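Local structure of protein osa (Shigella flexneri, 4O7K) at residues 45-55 / 145-155. The protein suppresses the oncogenicity of Agrobacterium tumefaciens as a plasmid fertility inhibition factor of the ParB/Srx superfamily. The protein carries 1 engineered substitution. Numbering follows the deposited sequence.
With PO4 (phosphate ion), chain C.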
ATOM      1  N   TRP A  45       7.264   3.093  11.007  1.00 30.86           N
ATOM      2  CA  TRP A  45       5.990   3.777  11.205  1.00 24.61           C
ATOM      3  C   TRP A  45       5.047   2.971  12.073  1.00 24.99           C
ATOM      4  O   TRP A  45       4.994   1.746  11.984  1.00 26.33           O
ATOM      5  CB  TRP A  45       5.280   4.044   9.887  1.00 24.57           C
ATOM      6  CG  TRP A  45       5.964   4.920   8.925  1.00 25.80           C
ATOM      7  CD1 TRP A  45       5.797   6.266   8.778  1.00 24.20           C
ATOM      8  CD2 TRP A  45       6.882   4.512   7.907  1.00 23.68           C
ATOM      9  NE1 TRP A  45       6.579   6.730   7.747  1.00 25.20           N
ATOM     10  CE2 TRP A  45       7.252   5.672   7.192  1.00 25.82           C
ATOM     11  CE3 TRP A  45       7.439   3.284   7.542  1.00 24.40           C
ATOM     12  CZ2 TRP A  45       8.152   5.634   6.124  1.00 26.17           C
ATOM     13  CZ3 TRP A  45       8.332   3.249   6.470  1.00 25.25           C
ATOM     14  CH2 TRP A  45       8.681   4.421   5.787  1.00 23.63           C
ATOM     15  N   ARG A  46       4.291   3.687  12.903  1.00 25.62           N
ATOM     16  CA  ARG A  46       3.100   3.152  13.527  1.00 27.04           C
ATOM     17  C   ARG A  46       1.938   3.415  12.580  1.00 24.30           C
ATOM     18  O   ARG A  46       1.783   4.531  12.078  1.00 24.44           O
ATOM     19  CB  ARG A  46       2.855   3.812  14.894  1.00 25.69           C
ATOM     20  CG  ARG A  46       1.507   3.453  15.511  1.00 28.16           C
ATOM     21  CD  ARG A  46       1.161   4.285  16.758  1.00 33.49           C
ATOM     22  NE  ARG A  46      -0.212   3.988  17.168  1.00 37.75           N
ATOM     23  CZ  ARG A  46      -1.261   4.780  16.962  1.00 28.46           C
ATOM     24  NH1 ARG A  46      -1.118   5.973  16.392  1.00 29.54           N
ATOM     25  NH2 ARG A  46      -2.467   4.373  17.335  1.00 31.41           N
ATOM     26  N   LEU A  47       1.133   2.394  12.316  1.00 24.38           N
ATOM     27  CA  LEU A  47      -0.036   2.574  11.454  1.00 25.95           C
ATOM     28  C   LEU A  47      -1.297   2.277  12.255  1.00 26.79           C
ATOM     29  O   LEU A  47      -1.463   1.169  12.757  1.00 27.94           O
ATOM     30  CB  LEU A  47       0.042   1.666  10.210  1.00 23.95           C
ATOM     31  CG  LEU A  47       1.097   1.981   9.147  1.00 24.92           C
ATOM     32  CD1 LEU A  47       2.453   1.505   9.623  1.00 31.63           C
ATOM     33  CD2 LEU A  47       0.756   1.277   7.846  1.00 31.26           C
ATOM     34  N   PRO A  48      -2.179   3.278  12.398  1.00 30.16           N
ATOM     35  CA  PRO A  48      -3.469   3.039  13.051  1.00 35.43           C
ATOM     36  C   PRO A  48      -4.275   2.044  12.228  1.00 34.95           C
ATOM     37  O   PRO A  48      -4.271   2.154  11.000  1.00 31.71           O
ATOM     38  CB  PRO A  48      -4.143   4.415  13.050  1.00 36.98           C
ATOM     39  CG  PRO A  48      -3.052   5.407  12.695  1.00 33.69           C
ATOM     40  CD  PRO A  48      -2.055   4.651  11.880  1.00 32.81           C
ATOM     41  N   VAL A  49      -4.926   1.090  12.889  1.00 33.64           N
ATOM     42  CA  VAL A  49      -5.789   0.117  12.218  1.00 31.21           C
ATOM     43  C   VAL A  49      -7.142   0.117  12.904  1.00 36.53           C
ATOM     44  O   VAL A  49      -7.224  -0.250  14.076  1.00 34.33           O
ATOM     45  CB  VAL A  49      -5.218  -1.302  12.272  1.00 27.72           C
ATOM     46  CG1 VAL A  49      -6.035  -2.214  11.382  1.00 32.42           C
ATOM     47  CG2 VAL A  49      -3.755  -1.317  11.869  1.00 30.35           C
ATOM     48  N   PRO A  50      -8.202   0.534  12.188  1.00 37.13           N
ATOM     49  CA  PRO A  50      -9.538   0.653  12.796  1.00 34.06           C
ATOM     50  C   PRO A  50      -9.978  -0.606  13.524  1.00 34.72           C
ATOM     51  O   PRO A  50      -9.934  -1.685  12.930  1.00 38.75           O
ATOM     52  CB  PRO A  50     -10.449   0.919  11.597  1.00 35.79           C
ATOM     53  CG  PRO A  50      -9.554   1.563  10.583  1.00 36.36           C
ATOM     54  CD  PRO A  50      -8.202   0.927  10.767  1.00 31.02           C
ATOM     55  N   ASN A  51     -10.365  -0.458  14.794  1.00 39.79           N
ATOM     56  CA  ASN A  51     -10.890  -1.558  15.611  1.00 34.55           C
ATOM     57  C   ASN A  51      -9.912  -2.717  15.744  1.00 34.40           C
ATOM     58  O   ASN A  51     -10.306  -3.882  15.785  1.00 36.13           O
ATOM     59  CB  ASN A  51     -12.216  -2.064  15.034  1.00 42.80           C
ATOM     60  CG  ASN A  51     -13.194  -0.938  14.753  1.00 50.57           C
ATOM     61  OD1 ASN A  51     -13.700  -0.799  13.637  1.00 57.85           O
ATOM     62  ND2 ASN A  51     -13.450  -0.113  15.761  1.00 45.05           N
ATOM     63  N   HIS A  52      -8.631  -2.388  15.842  1.00 32.17           N
ATOM     64  CA  HIS A  52      -7.583  -3.392  15.769  1.00 33.19           C
ATOM     65  C   HIS A  52      -6.341  -2.834  16.452  1.00 29.71           C
ATOM     66  O   HIS A  52      -6.169  -1.618  16.513  1.00 32.03           O
ATOM     67  CB  HIS A  52      -7.316  -3.746  14.292  1.00 32.39           C
ATOM     68  CG  HIS A  52      -6.368  -4.888  14.080  1.00 30.56           C
ATOM     69  ND1 HIS A  52      -4.998  -4.745  14.149  1.00 33.70           N
ATOM     70  CD2 HIS A  52      -6.594  -6.184  13.748  1.00 37.11           C
ATOM     71  CE1 HIS A  52      -4.423  -5.911  13.906  1.00 31.83           C
ATOM     72  NE2 HIS A  52      -5.369  -6.799  13.656  1.00 34.22           N
ATOM     73  N   PRO A  53      -5.486  -3.716  16.986  1.00 28.82           N
ATOM     74  CA  PRO A  53      -4.183  -3.262  17.477  1.00 35.10           C
ATOM     75  C   PRO A  53      -3.366  -2.570  16.383  1.00 37.95           C
ATOM     76  O   PRO A  53      -3.470  -2.941  15.209  1.00 31.88           O
ATOM     77  CB  PRO A  53      -3.508  -4.562  17.921  1.00 36.22           C
ATOM     78  CG  PRO A  53      -4.639  -5.472  18.265  1.00 34.78           C
ATOM     79  CD  PRO A  53      -5.726  -5.139  17.285  1.00 28.94           C
ATOM     80  N   ASP A  54      -2.572  -1.577  16.774  1.00 38.31           N
ATOM     81  CA  ASP A  54      -1.673  -0.885  15.855  1.00 32.86           C
ATOM     82  C   ASP A  54      -0.857  -1.855  15.024  1.00 32.10           C
ATOM     83  O   ASP A  54      -0.491  -2.926  15.505  1.00 32.47           O
ATOM     84  CB  ASP A  54      -0.699   0.021  16.615  1.00 35.99           C
ATOM     85  CG  ASP A  54      -1.395   1.098  17.409  1.00 34.19           C
ATOM     86  OD1 ASP A  54      -2.561   1.415  17.093  1.00 33.83           O
ATOM     87  OD2 ASP A  54      -0.752   1.653  18.326  1.00 36.15           O
ATOM     88  N   ALA A  55      -0.556  -1.469  13.790  1.00 31.24           N
ATOM     89  CA  ALA A  55       0.424  -2.185  12.985  1.00 31.57           C
ATOM     90  C   ALA A  55       1.698  -1.351  12.906  1.00 32.33           C
ATOM     91  O   ALA A  55       1.663  -0.129  13.097  1.00 27.44           O
ATOM     92  CB  ALA A  55      -0.123  -2.483  11.587  1.00 28.31           C
ATOM     93  N   TRP A 145      -3.496  -7.270   3.418  1.00 23.86           N
ATOM     94  CA  TRP A 145      -3.781  -7.201   4.847  1.00 26.33           C
ATOM     95  C   TRP A 145      -4.169  -5.767   5.203  1.00 29.03           C
ATOM     96  O   TRP A 145      -5.216  -5.535   5.806  1.00 25.11           O
ATOM     97  CB  TRP A 145      -2.570  -7.675   5.667  1.00 26.49           C
ATOM     98  CG  TRP A 145      -2.854  -7.830   7.158  1.00 30.41           C
ATOM     99  CD1 TRP A 145      -3.235  -8.975   7.813  1.00 32.68           C
ATOM    100  CD2 TRP A 145      -2.782  -6.803   8.160  1.00 33.81           C
ATOM    101  NE1 TRP A 145      -3.399  -8.720   9.157  1.00 31.41           N
ATOM    102  CE2 TRP A 145      -3.130  -7.395   9.396  1.00 30.62           C
ATOM    103  CE3 TRP A 145      -2.461  -5.438   8.130  1.00 28.45           C
ATOM    104  CZ2 TRP A 145      -3.160  -6.674  10.586  1.00 30.73           C
ATOM    105  CZ3 TRP A 145      -2.490  -4.726   9.313  1.00 27.39           C
ATOM    106  CH2 TRP A 145      -2.836  -5.347  10.529  1.00 29.14           C
ATOM    107  N   LEU A 146      -3.351  -4.807   4.764  1.00 25.34           N
ATOM    108  CA  LEU A 146      -3.581  -3.397   5.068  1.00 29.46           C
ATOM    109  C   LEU A 146      -4.899  -2.927   4.480  1.00 30.64           C
ATOM    110  O   LEU A 146      -5.674  -2.238   5.136  1.00 26.70           O
ATOM    111  CB  LEU A 146      -2.424  -2.522   4.549  1.00 24.17           C
ATOM    112  CG  LEU A 146      -1.040  -2.709   5.191  1.00 26.87           C
ATOM    113  CD1 LEU A 146       0.054  -2.206   4.258  1.00 23.17           C
ATOM    114  CD2 LEU A 146      -0.964  -1.979   6.521  1.00 24.36           C
ATOM    115  N   LEU A 147      -5.155  -3.321   3.241  1.00 25.79           N
ATOM    116  CA  LEU A 147      -6.376  -2.915   2.551  1.00 26.23           C
ATOM    117  C   LEU A 147      -7.625  -3.510   3.211  1.00 29.49           C
ATOM    118  O   LEU A 147      -8.611  -2.804   3.463  1.00 26.89           O
ATOM    119  CB  LEU A 147      -6.296  -3.315   1.083  1.00 24.79           C
ATOM    120  CG  LEU A 147      -5.333  -2.466   0.258  1.00 25.14           C
ATOM    121  CD1 LEU A 147      -5.334  -2.960  -1.184  1.00 28.11           C
ATOM    122  CD2 LEU A 147      -5.719  -0.984   0.345  1.00 25.01           C
ATOM    123  N   ALA A 148      -7.568  -4.804   3.511  1.00 29.46           N
ATOM    124  CA  ALA A 148      -8.701  -5.491   4.127  1.00 29.28           C
ATOM    125  C   ALA A 148      -8.960  -4.947   5.526  1.00 28.01           C
ATOM    126  O   ALA A 148     -10.095  -4.971   6.003  1.00 30.51           O
ATOM    127  CB  ALA A 148      -8.462  -7.003   4.171  1.00 29.49           C
ATOM    128  N   HIS A 149      -7.914  -4.436   6.175  1.00 27.90           N
ATOM    129  CA  HIS A 149      -8.069  -3.858   7.520  1.00 29.91           C
ATOM    130  C   HIS A 149      -8.344  -2.357   7.476  1.00 30.22           C
ATOM    131  O   HIS A 149      -8.393  -1.693   8.515  1.00 31.09           O
ATOM    132  CB  HIS A 149      -6.828  -4.128   8.369  1.00 26.81           C
ATOM    133  CG  HIS A 149      -6.757  -5.526   8.892  1.00 31.90           C
ATOM    134  ND1 HIS A 149      -6.180  -6.557   8.187  1.00 28.24           N
ATOM    135  CD2 HIS A 149      -7.205  -6.066  10.052  1.00 32.87           C
ATOM    136  CE1 HIS A 149      -6.271  -7.673   8.889  1.00 33.08           C
ATOM    137  NE2 HIS A 149      -6.883  -7.400  10.028  1.00 31.57           N
ATOM    138  N   GLU A 150      -8.540  -1.834   6.270  1.00 28.69           N
ATOM    139  CA  GLU A 150      -8.905  -0.430   6.092  1.00 28.72           C
ATOM    140  C   GLU A 150      -7.869   0.535   6.667  1.00 31.84           C
ATOM    141  O   GLU A 150      -8.223   1.556   7.251  1.00 29.39           O
ATOM    142  CB  GLU A 150     -10.262  -0.143   6.739  1.00 36.00           C
ATOM    143  CG  GLU A 150     -11.343  -1.164   6.431  1.00 41.28           C
ATOM    144  CD  GLU A 150     -12.053  -0.874   5.135  1.00 51.62           C
ATOM    145  OE1 GLU A 150     -11.700   0.133   4.480  1.00 58.69           O
ATOM    146  OE2 GLU A 150     -12.972  -1.645   4.774  1.00 67.51           O
ATOM    147  N   VAL A 151      -6.591   0.207   6.537  1.00 30.70           N
ATOM    148  CA  VAL A 151      -5.558   1.174   6.877  1.00 27.25           C
ATOM    149  C   VAL A 151      -5.646   2.314   5.858  1.00 27.13           C
ATOM    150  O   VAL A 151      -5.535   2.083   4.641  1.00 28.62           O
ATOM    151  CB  VAL A 151      -4.165   0.538   6.873  1.00 28.37           C
ATOM    152  CG1 VAL A 151      -3.111   1.581   7.187  1.00 29.38           C
ATOM    153  CG2 VAL A 151      -4.127  -0.610   7.869  1.00 28.67           C
ATOM    154  N   ALA A 152      -5.873   3.532   6.351  1.00 24.73           N
ATOM    155  CA  ALA A 152      -6.221   4.666   5.486  1.00 31.81           C
ATOM    156  C   ALA A 152      -5.094   5.079   4.543  1.00 27.82           C
ATOM    157  O   ALA A 152      -5.313   5.332   3.346  1.00 26.16           O
ATOM    158  CB  ALA A 152      -6.637   5.856   6.338  1.00 29.65           C
ATOM    159  N   VAL A 153      -3.894   5.166   5.107  1.00 25.74           N
ATOM    160  CA  VAL A 153      -2.697   5.577   4.381  1.00 22.26           C
ATOM    161  C   VAL A 153      -1.546   4.686   4.832  1.00 27.16           C
ATOM    162  O   VAL A 153      -1.421   4.363   6.020  1.00 23.02           O
ATOM    163  CB  VAL A 153      -2.354   7.081   4.628  1.00 28.95           C
ATOM    164  CG1 VAL A 153      -1.070   7.485   3.906  1.00 25.21           C
ATOM    165  CG2 VAL A 153      -3.503   7.979   4.189  1.00 26.30           C
ATOM    166  N   PHE A 154      -0.720   4.252   3.883  1.00 25.16           N
ATOM    167  CA  PHE A 154       0.460   3.497   4.239  1.00 23.48           C
ATOM    168  C   PHE A 154       1.565   3.801   3.233  1.00 24.49           C
ATOM    169  O   PHE A 154       1.287   4.228   2.111  1.00 25.51           O
ATOM    170  CB  PHE A 154       0.149   1.986   4.328  1.00 25.57           C
ATOM    171  CG  PHE A 154      -0.582   1.419   3.130  1.00 25.83           C
ATOM    172  CD1 PHE A 154       0.116   1.006   2.009  1.00 26.08           C
ATOM    173  CD2 PHE A 154      -1.957   1.247   3.161  1.00 24.25           C
ATOM    174  CE1 PHE A 154      -0.545   0.466   0.917  1.00 26.76           C
ATOM    175  CE2 PHE A 154      -2.631   0.700   2.077  1.00 28.01           C
ATOM    176  CZ  PHE A 154      -1.926   0.310   0.952  1.00 27.06           C
ATOM    177  N   PRO A 155       2.822   3.622   3.646  1.00 23.41           N
ATOM    178  CA  PRO A 155       3.934   3.855   2.721  1.00 23.76           C
ATOM    179  C   PRO A 155       4.207   2.642   1.835  1.00 23.03           C
ATOM    180  O   PRO A 155       3.941   1.508   2.244  1.00 22.45           O
ATOM    181  CB  PRO A 155       5.123   4.123   3.645  1.00 22.25           C
ATOM    182  CG  PRO A 155       4.754   3.521   4.962  1.00 25.65           C
ATOM    183  CD  PRO A 155       3.277   3.283   5.005  1.00 25.31           C
TER
HETATM  184  P   PO4 C 202      -5.919 -10.112  12.075  1.00 45.99           P
HETATM  185  O1  PO4 C 202      -5.655 -10.453  10.615  1.00 40.55           O
HETATM  186  O2  PO4 C 202      -7.012  -9.074  12.171  1.00 42.82           O
HETATM  187  O3  PO4 C 202      -6.351 -11.344  12.836  1.00 56.34           O
HETATM  188  O4  PO4 C 202      -4.654  -9.585  12.707  1.00 46.01           O
HETATM  189  O   HOH W   1      -5.105   3.916   9.235  1.00 29.08           O
HETATM  190  O   HOH W   2      -9.546  -2.824  10.549  1.00 35.53           O
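W145, whose indole edge meets H52 across the contact, has its carbonyl oxygen gripped twice by H149. The backbone N and ring ND1 of H149 reach this oxygen from opposite faces of the carbonyl plane, with H149 ND1 2.8 Å from W145 O. The H149 side chain has CG anti to its carbonyl carbon (chi1 -77°). This, with the turn of the ring about CB-CG, brings ND1 back to the helix and points NE2 at a phosphate ion, with H149 NE2 2.7 Å from PO4 O2. H52 NE2 donates to PO4 O4 at 3.0 Å. W145 NE1 gives a longer bond to PO4 O1, at 3.2 Å. H52 ND1 is bound to P53 O at 2.6 Å, on a lone pair, which fixes the rotation of the imidazole. W145 and H149 both turn an edge to the H52 ring in offset edge-to-face pairs. The planes stand at 80° for W145 and 70° for H149. F110 stacks on W145 from helix 103-112.

Helix 140-148 ends in a Schellman motif with E150 as C-prime, and E150 also pairs with K94. The chain then runs beside the V49-H52 type II turn. Here V49 CG1 lies 3.7 Å from H149 CB. One water bridges P50 O and H149 O; another joins P48 O to A152 N. Further in, L47 CD2 enters an apolar pocket of L146, V151 and F154, coming 3.6 Å from F154 CB. P155 CG makes a CH-pi contact over the W45 six-membered ring, 3.7 Å from its centroid.

The contact thus joins strand 44-47 of the mixed sheet to strand 153-158 of the antiparallel sheet at an apolar end and gathers three N-H donors at the other. The phosphate probably came from the crystallisation liquor, but three donors from both segments are consistent with a pocket suited to a phosphate-like anion.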